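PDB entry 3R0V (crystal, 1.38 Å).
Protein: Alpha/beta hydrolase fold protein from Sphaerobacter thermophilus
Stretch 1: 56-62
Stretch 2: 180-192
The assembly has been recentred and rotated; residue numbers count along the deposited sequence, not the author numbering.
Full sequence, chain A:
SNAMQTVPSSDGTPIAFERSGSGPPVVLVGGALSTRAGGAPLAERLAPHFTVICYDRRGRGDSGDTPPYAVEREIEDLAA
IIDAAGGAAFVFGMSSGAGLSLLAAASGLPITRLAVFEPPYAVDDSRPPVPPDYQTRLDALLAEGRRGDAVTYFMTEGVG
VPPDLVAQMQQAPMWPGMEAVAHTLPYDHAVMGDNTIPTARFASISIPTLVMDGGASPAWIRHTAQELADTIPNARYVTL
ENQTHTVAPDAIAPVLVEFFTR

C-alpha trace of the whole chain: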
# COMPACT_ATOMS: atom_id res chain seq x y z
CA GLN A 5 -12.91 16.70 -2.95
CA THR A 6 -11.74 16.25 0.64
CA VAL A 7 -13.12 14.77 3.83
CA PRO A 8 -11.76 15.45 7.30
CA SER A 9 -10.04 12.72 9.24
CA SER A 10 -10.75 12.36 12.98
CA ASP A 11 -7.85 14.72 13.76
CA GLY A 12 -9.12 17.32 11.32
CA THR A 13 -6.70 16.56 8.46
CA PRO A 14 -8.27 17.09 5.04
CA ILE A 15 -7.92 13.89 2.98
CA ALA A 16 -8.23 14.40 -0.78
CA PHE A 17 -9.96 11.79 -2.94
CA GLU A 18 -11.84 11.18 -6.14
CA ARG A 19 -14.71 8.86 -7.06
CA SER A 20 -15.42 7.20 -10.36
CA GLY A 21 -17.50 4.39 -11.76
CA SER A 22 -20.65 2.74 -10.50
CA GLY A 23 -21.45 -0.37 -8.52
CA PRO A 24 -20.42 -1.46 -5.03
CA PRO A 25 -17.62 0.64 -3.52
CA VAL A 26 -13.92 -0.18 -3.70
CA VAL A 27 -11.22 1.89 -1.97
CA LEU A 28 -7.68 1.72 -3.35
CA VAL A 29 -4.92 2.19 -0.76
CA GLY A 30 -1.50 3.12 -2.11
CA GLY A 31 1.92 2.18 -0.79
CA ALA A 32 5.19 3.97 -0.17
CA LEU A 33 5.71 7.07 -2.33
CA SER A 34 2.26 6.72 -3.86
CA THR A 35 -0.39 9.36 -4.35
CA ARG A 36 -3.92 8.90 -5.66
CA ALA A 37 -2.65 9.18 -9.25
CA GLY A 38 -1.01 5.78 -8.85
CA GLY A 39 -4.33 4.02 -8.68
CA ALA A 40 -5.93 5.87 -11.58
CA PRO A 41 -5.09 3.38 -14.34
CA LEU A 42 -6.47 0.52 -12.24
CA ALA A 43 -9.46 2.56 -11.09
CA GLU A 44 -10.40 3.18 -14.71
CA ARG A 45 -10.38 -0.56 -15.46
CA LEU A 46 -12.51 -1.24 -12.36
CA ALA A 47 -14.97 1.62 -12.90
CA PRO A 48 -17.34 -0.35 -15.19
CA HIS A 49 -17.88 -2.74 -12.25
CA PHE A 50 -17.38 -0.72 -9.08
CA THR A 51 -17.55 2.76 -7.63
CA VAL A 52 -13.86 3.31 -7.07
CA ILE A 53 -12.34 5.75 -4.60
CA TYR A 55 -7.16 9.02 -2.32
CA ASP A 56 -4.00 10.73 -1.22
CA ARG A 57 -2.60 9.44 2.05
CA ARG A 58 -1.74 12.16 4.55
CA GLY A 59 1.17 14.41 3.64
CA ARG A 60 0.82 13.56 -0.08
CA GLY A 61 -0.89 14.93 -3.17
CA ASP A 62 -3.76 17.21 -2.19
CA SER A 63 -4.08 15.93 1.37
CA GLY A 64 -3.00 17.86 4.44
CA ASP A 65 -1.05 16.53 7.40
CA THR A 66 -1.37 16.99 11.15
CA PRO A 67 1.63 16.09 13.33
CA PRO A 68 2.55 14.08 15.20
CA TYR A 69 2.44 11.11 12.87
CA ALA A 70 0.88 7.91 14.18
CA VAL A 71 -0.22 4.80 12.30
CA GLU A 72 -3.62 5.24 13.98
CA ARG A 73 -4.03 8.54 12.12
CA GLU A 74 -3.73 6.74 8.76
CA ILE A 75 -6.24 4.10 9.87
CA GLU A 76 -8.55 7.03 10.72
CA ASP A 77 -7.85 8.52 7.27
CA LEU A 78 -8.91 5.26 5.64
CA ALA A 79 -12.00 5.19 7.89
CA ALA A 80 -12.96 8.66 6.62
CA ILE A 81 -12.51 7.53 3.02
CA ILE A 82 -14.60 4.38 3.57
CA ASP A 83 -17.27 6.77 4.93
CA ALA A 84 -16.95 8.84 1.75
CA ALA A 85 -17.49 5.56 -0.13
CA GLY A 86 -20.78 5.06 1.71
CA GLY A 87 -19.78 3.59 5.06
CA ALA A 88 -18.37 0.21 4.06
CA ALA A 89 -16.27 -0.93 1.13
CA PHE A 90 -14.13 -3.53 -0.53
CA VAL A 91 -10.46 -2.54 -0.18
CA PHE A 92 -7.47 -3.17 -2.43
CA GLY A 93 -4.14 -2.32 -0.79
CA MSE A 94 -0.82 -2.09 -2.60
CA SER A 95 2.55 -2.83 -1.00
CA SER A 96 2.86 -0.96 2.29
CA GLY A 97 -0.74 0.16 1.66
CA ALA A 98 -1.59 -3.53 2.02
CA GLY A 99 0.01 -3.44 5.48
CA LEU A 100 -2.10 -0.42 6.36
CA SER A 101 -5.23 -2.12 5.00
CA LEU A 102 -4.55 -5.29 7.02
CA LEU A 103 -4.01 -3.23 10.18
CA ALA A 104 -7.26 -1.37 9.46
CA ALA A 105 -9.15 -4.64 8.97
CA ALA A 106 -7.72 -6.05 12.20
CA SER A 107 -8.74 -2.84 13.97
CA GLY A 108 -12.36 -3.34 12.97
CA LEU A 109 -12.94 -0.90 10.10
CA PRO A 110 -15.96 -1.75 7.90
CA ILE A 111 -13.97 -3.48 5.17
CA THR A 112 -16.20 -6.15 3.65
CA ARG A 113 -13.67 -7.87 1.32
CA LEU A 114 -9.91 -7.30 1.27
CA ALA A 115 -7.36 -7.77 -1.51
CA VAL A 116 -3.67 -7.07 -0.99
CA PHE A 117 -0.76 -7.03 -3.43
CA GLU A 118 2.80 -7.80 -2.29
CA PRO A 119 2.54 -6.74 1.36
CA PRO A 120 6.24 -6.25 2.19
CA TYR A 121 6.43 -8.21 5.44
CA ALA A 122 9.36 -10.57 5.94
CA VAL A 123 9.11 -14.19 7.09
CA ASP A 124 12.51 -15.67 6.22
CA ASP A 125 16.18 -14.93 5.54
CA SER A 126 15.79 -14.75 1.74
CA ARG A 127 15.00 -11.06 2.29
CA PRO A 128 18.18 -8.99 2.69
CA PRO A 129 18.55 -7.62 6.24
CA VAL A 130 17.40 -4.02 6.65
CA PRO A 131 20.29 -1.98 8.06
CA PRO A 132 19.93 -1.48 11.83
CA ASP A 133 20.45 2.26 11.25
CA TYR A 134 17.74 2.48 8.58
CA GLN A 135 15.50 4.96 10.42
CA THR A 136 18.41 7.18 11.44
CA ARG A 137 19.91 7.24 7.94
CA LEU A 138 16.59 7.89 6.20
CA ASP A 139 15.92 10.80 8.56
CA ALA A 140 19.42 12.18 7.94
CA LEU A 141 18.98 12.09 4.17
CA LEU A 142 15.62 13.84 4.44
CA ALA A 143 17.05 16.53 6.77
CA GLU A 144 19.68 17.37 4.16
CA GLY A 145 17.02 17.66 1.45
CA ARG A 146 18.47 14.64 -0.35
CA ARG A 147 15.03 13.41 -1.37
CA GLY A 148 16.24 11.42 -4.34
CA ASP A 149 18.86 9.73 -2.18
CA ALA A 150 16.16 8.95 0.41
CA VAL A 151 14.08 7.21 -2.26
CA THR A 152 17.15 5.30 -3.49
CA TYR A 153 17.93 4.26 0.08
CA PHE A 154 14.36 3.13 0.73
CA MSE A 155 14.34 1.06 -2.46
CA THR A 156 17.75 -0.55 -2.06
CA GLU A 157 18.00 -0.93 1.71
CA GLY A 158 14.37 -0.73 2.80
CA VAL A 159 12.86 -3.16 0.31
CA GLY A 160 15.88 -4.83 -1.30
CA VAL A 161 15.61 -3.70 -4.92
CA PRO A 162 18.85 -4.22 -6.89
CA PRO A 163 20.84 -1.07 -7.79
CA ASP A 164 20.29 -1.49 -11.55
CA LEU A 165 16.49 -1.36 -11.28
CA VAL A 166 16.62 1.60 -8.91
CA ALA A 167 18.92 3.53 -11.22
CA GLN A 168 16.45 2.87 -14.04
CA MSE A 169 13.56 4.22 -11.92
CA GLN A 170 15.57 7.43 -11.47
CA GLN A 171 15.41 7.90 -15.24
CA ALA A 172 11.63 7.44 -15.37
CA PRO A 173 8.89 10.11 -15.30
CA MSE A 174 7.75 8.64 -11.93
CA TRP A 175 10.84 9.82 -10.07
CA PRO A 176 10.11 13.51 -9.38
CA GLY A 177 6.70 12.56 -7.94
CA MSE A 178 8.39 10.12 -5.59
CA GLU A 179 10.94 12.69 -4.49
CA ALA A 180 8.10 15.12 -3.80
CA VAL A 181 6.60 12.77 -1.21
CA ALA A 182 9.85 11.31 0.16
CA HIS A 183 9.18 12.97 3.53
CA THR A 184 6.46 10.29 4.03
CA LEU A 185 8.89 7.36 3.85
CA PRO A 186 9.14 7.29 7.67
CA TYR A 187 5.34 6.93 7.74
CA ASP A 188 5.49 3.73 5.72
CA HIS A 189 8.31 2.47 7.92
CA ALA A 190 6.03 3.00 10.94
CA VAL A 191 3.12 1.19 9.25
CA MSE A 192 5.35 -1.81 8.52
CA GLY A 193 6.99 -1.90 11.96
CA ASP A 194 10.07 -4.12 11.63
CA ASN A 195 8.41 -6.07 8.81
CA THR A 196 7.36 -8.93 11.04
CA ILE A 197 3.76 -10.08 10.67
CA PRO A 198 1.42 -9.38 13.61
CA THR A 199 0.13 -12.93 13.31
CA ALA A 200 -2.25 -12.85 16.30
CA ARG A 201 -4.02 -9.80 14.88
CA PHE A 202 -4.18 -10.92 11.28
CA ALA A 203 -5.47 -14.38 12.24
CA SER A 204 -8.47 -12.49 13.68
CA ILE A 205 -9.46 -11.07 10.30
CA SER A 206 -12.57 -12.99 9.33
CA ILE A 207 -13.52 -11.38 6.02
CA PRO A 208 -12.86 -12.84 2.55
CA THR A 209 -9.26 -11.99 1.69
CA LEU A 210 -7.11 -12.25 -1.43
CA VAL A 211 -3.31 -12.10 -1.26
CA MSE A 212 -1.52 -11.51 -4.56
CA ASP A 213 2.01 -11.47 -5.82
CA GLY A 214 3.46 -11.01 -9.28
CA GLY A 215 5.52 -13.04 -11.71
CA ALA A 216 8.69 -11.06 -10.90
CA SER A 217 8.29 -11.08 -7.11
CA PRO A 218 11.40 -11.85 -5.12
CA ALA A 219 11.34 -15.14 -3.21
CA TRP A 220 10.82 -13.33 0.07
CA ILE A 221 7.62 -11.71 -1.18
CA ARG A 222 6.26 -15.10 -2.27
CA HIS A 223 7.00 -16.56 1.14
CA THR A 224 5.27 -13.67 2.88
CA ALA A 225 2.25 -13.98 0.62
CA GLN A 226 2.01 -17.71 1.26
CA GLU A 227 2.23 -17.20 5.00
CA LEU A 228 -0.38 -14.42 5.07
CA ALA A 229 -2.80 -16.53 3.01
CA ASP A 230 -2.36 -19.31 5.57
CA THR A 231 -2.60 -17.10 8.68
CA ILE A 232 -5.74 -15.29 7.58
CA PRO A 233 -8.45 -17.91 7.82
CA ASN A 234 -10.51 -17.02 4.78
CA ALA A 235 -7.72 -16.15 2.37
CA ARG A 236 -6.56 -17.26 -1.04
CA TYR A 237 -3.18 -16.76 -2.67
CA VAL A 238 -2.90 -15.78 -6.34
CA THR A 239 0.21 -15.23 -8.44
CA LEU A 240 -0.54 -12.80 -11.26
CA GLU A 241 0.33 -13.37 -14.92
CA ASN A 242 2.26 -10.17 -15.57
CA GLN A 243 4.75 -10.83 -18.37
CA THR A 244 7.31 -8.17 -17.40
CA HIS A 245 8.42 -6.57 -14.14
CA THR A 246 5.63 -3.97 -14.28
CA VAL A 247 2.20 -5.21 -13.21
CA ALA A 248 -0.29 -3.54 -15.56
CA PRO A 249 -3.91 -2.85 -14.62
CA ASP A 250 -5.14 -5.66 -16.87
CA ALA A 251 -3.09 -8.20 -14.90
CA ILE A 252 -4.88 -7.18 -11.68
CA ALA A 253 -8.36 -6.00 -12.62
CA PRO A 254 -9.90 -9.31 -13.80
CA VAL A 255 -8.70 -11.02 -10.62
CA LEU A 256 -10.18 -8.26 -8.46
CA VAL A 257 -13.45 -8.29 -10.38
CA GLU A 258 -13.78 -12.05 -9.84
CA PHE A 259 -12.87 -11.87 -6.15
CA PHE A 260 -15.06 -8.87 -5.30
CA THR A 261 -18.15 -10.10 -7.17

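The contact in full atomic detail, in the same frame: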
# COMPACT_ATOMS: atom_id res chain seq x y z
N ASP A 56 -5.37 10.39 -1.57
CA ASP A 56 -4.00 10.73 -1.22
C ASP A 56 -3.83 10.51 0.27
O ASP A 56 -4.51 11.13 1.08
CB ASP A 56 -3.74 12.21 -1.52
CG ASP A 56 -3.74 12.53 -3.01
OD1 ASP A 56 -3.17 11.76 -3.80
OD2 ASP A 56 -4.28 13.59 -3.40
N ARG A 57 -2.92 9.63 0.64
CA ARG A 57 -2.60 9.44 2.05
C ARG A 57 -2.04 10.74 2.62
O ARG A 57 -1.56 11.62 1.89
CB ARG A 57 -1.62 8.28 2.22
CG ARG A 57 -2.34 6.92 2.10
CD ARG A 57 -1.37 5.74 2.08
NE ARG A 57 -0.55 5.67 3.30
CZ ARG A 57 0.54 4.91 3.41
NH1 ARG A 57 0.93 4.17 2.37
NH2 ARG A 57 1.25 4.90 4.54
N ARG A 58 -2.13 10.89 3.94
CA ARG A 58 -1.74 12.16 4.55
C ARG A 58 -0.31 12.56 4.20
O ARG A 58 0.60 11.72 4.10
CB ARG A 58 -1.98 12.19 6.06
CG ARG A 58 -1.20 11.19 6.88
CD ARG A 58 -1.37 11.49 8.37
NE ARG A 58 -2.79 11.53 8.70
CZ ARG A 58 -3.34 12.28 9.65
NH1 ARG A 58 -4.65 12.22 9.85
NH2 ARG A 58 -2.59 13.06 10.42
N GLY A 59 -0.12 13.86 3.98
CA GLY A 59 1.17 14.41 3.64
C GLY A 59 1.52 14.29 2.17
O GLY A 59 2.63 14.66 1.78
N ARG A 60 0.58 13.78 1.35
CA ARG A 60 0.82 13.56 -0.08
C ARG A 60 -0.26 14.19 -0.94
O ARG A 60 -1.38 14.39 -0.51
CB ARG A 60 0.83 12.06 -0.39
CG ARG A 60 1.60 11.26 0.61
CD ARG A 60 1.44 9.80 0.32
NE ARG A 60 1.86 9.02 1.48
CZ ARG A 60 2.37 7.81 1.40
NH1 ARG A 60 2.53 7.22 0.21
NH2 ARG A 60 2.72 7.18 2.51
N GLY A 61 0.09 14.47 -2.19
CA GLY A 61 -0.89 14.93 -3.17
C GLY A 61 -1.64 16.13 -2.65
O GLY A 61 -1.02 17.13 -2.26
N ASP A 62 -2.97 16.06 -2.62
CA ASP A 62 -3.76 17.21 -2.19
C ASP A 62 -4.24 17.08 -0.75
O ASP A 62 -5.05 17.88 -0.29
CB ASP A 62 -4.95 17.45 -3.13
CG ASP A 62 -4.51 17.87 -4.52
OD1 ASP A 62 -3.51 18.62 -4.64
OD2 ASP A 62 -5.16 17.45 -5.50
N ALA A 180 8.99 14.14 -4.41
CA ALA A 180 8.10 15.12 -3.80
C ALA A 180 7.45 14.63 -2.51
O ALA A 180 7.16 15.42 -1.61
CB ALA A 180 7.03 15.57 -4.80
N VAL A 181 7.23 13.32 -2.41
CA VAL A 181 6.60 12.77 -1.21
C VAL A 181 7.56 11.92 -0.37
O VAL A 181 7.13 11.17 0.49
CB VAL A 181 5.31 11.97 -1.52
CG1 VAL A 181 4.24 12.90 -2.10
CG2 VAL A 181 5.59 10.83 -2.47
N ALA A 182 8.87 12.09 -0.59
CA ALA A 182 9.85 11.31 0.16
C ALA A 182 9.78 11.54 1.67
O ALA A 182 10.15 10.66 2.46
CB ALA A 182 11.25 11.59 -0.36
N HIS A 183 9.30 12.71 2.10
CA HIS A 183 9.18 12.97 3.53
C HIS A 183 8.20 11.99 4.22
O HIS A 183 8.18 11.91 5.45
CB HIS A 183 8.71 14.41 3.78
CG HIS A 183 7.40 14.72 3.13
ND1 HIS A 183 7.29 14.96 1.78
CD2 HIS A 183 6.15 14.82 3.64
CE1 HIS A 183 6.02 15.19 1.48
NE2 HIS A 183 5.31 15.10 2.59
N THR A 184 7.37 11.28 3.44
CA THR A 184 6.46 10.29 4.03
C THR A 184 7.05 8.88 4.17
O THR A 184 6.40 7.98 4.69
CB THR A 184 5.11 10.19 3.27
OG1 THR A 184 5.31 9.69 1.95
CG2 THR A 184 4.42 11.56 3.20
N LEU A 185 8.28 8.68 3.71
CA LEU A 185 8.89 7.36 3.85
C LEU A 185 8.93 6.86 5.31
O LEU A 185 8.72 5.67 5.55
CB LEU A 185 10.28 7.32 3.21
CG LEU A 185 10.29 7.28 1.68
CD1 LEU A 185 11.67 7.64 1.11
CD2 LEU A 185 9.80 5.94 1.13
N PRO A 186 9.20 7.76 6.28
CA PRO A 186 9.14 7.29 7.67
C PRO A 186 7.74 6.83 8.08
O PRO A 186 7.62 6.02 8.98
CB PRO A 186 9.57 8.51 8.48
CG PRO A 186 10.43 9.30 7.53
CD PRO A 186 9.72 9.13 6.20
N TYR A 187 6.70 7.35 7.43
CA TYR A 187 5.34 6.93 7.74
C TYR A 187 5.14 5.47 7.35
O TYR A 187 4.58 4.68 8.11
CB TYR A 187 4.32 7.77 6.99
CG TYR A 187 4.31 9.25 7.32
CD1 TYR A 187 5.12 9.77 8.31
CD2 TYR A 187 3.43 10.10 6.66
CE1 TYR A 187 5.08 11.13 8.62
CE2 TYR A 187 3.38 11.44 6.96
CZ TYR A 187 4.21 11.95 7.94
OH TYR A 187 4.15 13.30 8.24
N ASP A 188 5.61 5.11 6.15
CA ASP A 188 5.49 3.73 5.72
C ASP A 188 6.35 2.80 6.56
O ASP A 188 5.97 1.66 6.83
CB ASP A 188 5.75 3.61 4.23
CG ASP A 188 4.56 4.12 3.42
OD1 ASP A 188 4.63 5.21 2.83
OD2 ASP A 188 3.52 3.43 3.44
N HIS A 189 7.51 3.28 7.01
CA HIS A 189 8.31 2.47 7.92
C HIS A 189 7.52 2.18 9.21
O HIS A 189 7.49 1.05 9.70
CB HIS A 189 9.63 3.17 8.23
CG HIS A 189 10.56 2.36 9.09
ND1 HIS A 189 11.64 2.90 9.73
CD2 HIS A 189 10.54 1.04 9.42
CE1 HIS A 189 12.27 1.95 10.42
NE2 HIS A 189 11.62 0.82 10.24
N ALA A 190 6.84 3.20 9.74
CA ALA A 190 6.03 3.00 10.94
C ALA A 190 4.87 2.01 10.73
O ALA A 190 4.59 1.18 11.59
CB ALA A 190 5.50 4.35 11.44
N VAL A 191 4.20 2.12 9.58
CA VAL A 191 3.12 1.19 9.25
C VAL A 191 3.63 -0.25 9.28
O VAL A 191 3.00 -1.15 9.84
CB VAL A 191 2.54 1.50 7.86
CG1 VAL A 191 1.66 0.35 7.36
CG2 VAL A 191 1.79 2.83 7.89
N MSE A 192 4.80 -0.47 8.67
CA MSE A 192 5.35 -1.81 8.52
C MSE A 192 6.07 -2.34 9.76
O MSE A 192 6.40 -3.52 9.82
CB MSE A 192 6.28 -1.86 7.29
CG MSE A 192 5.53 -1.61 5.97
SE MSE A 192 4.07 -2.88 5.67
CE MSE A 192 5.13 -4.49 5.92

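A buried charge is made tolerable by partners of opposite charge and by hydrogen bonds, and the contact between residues 56-62 and 180-192 of this alpha/beta hydrolase fold protein illustrates the principle. Its centre is the carboxylate of Asp188, a buried helical residue that serves two arginines from the other stretch. OD2 of Asp188 accepts hydrogen bonds from both terminal nitrogens of Arg57, NH1 and NH2, each at 2.9 Å, so that one oxygen sits at the edge of the guanidinium, near its plane. OD1 of Asp188 accepts from NH2 of Arg60 at 2.8 Å, again at the edge of the group. Both pairings are salt bridges, and each carboxylate oxygen thus has its own arginine.

The two arginines arrive by different routes. They are the first and last residues of a type II beta turn, closed by a weak hydrogen bond from Arg60 N to Arg57 O (3.1 Å). The CA-to-CB bond of Arg57 points toward the helical stretch, and the chain bends at chi3 (p). Arg60 starts out sideways but is extended through chi2 and chi3, both t, which carries its end to Asp188. Of the guanidinium nitrogens that do not bond this carboxylate, Arg57 NE and Arg60 NH1 find partners elsewhere in the structure.

Over one face of the Arg60 guanidinium lies Thr184, its OG1 3.5 Å from Arg60 CZ. That hydroxyl is already committed, donating to Val181 O at 2.8 Å within its own stretch; the same carbonyl also receives the backbone Thr184 N at 3.0 Å. Threonine suits the site because its hydroxyl is satisfied within its own stretch; its CG2 lies 3.9 Å from Gly59 O, a van der Waals contact.

A carbonyl of the turn, that of Gly59, is satisfied by a side chain. His183 NE2 donates to Gly59 O at 2.8 Å, with the acceptor near the ring plane, as an imidazole N-H requires; its ND1 is bonded elsewhere, so both ring nitrogens are used. Gly59 has a positive phi, which favours glycine, and there is little room besides: an ideal CB would lie 3.3 Å from Thr184 CG2, a tight approach.

Van der Waals contacts complete the interface. Val181 CG1 packs 3.9 Å from Arg60 CB, covering the aliphatic start of a side chain whose charge is spent farther on. Tyr187 brings the edge of its ring to Arg58, CE2 lying 4.0 Å from Arg58 O, while its hydroxyl is bonded elsewhere. Together the stretches bury 387 Å², a modest area organised around one carboxylate.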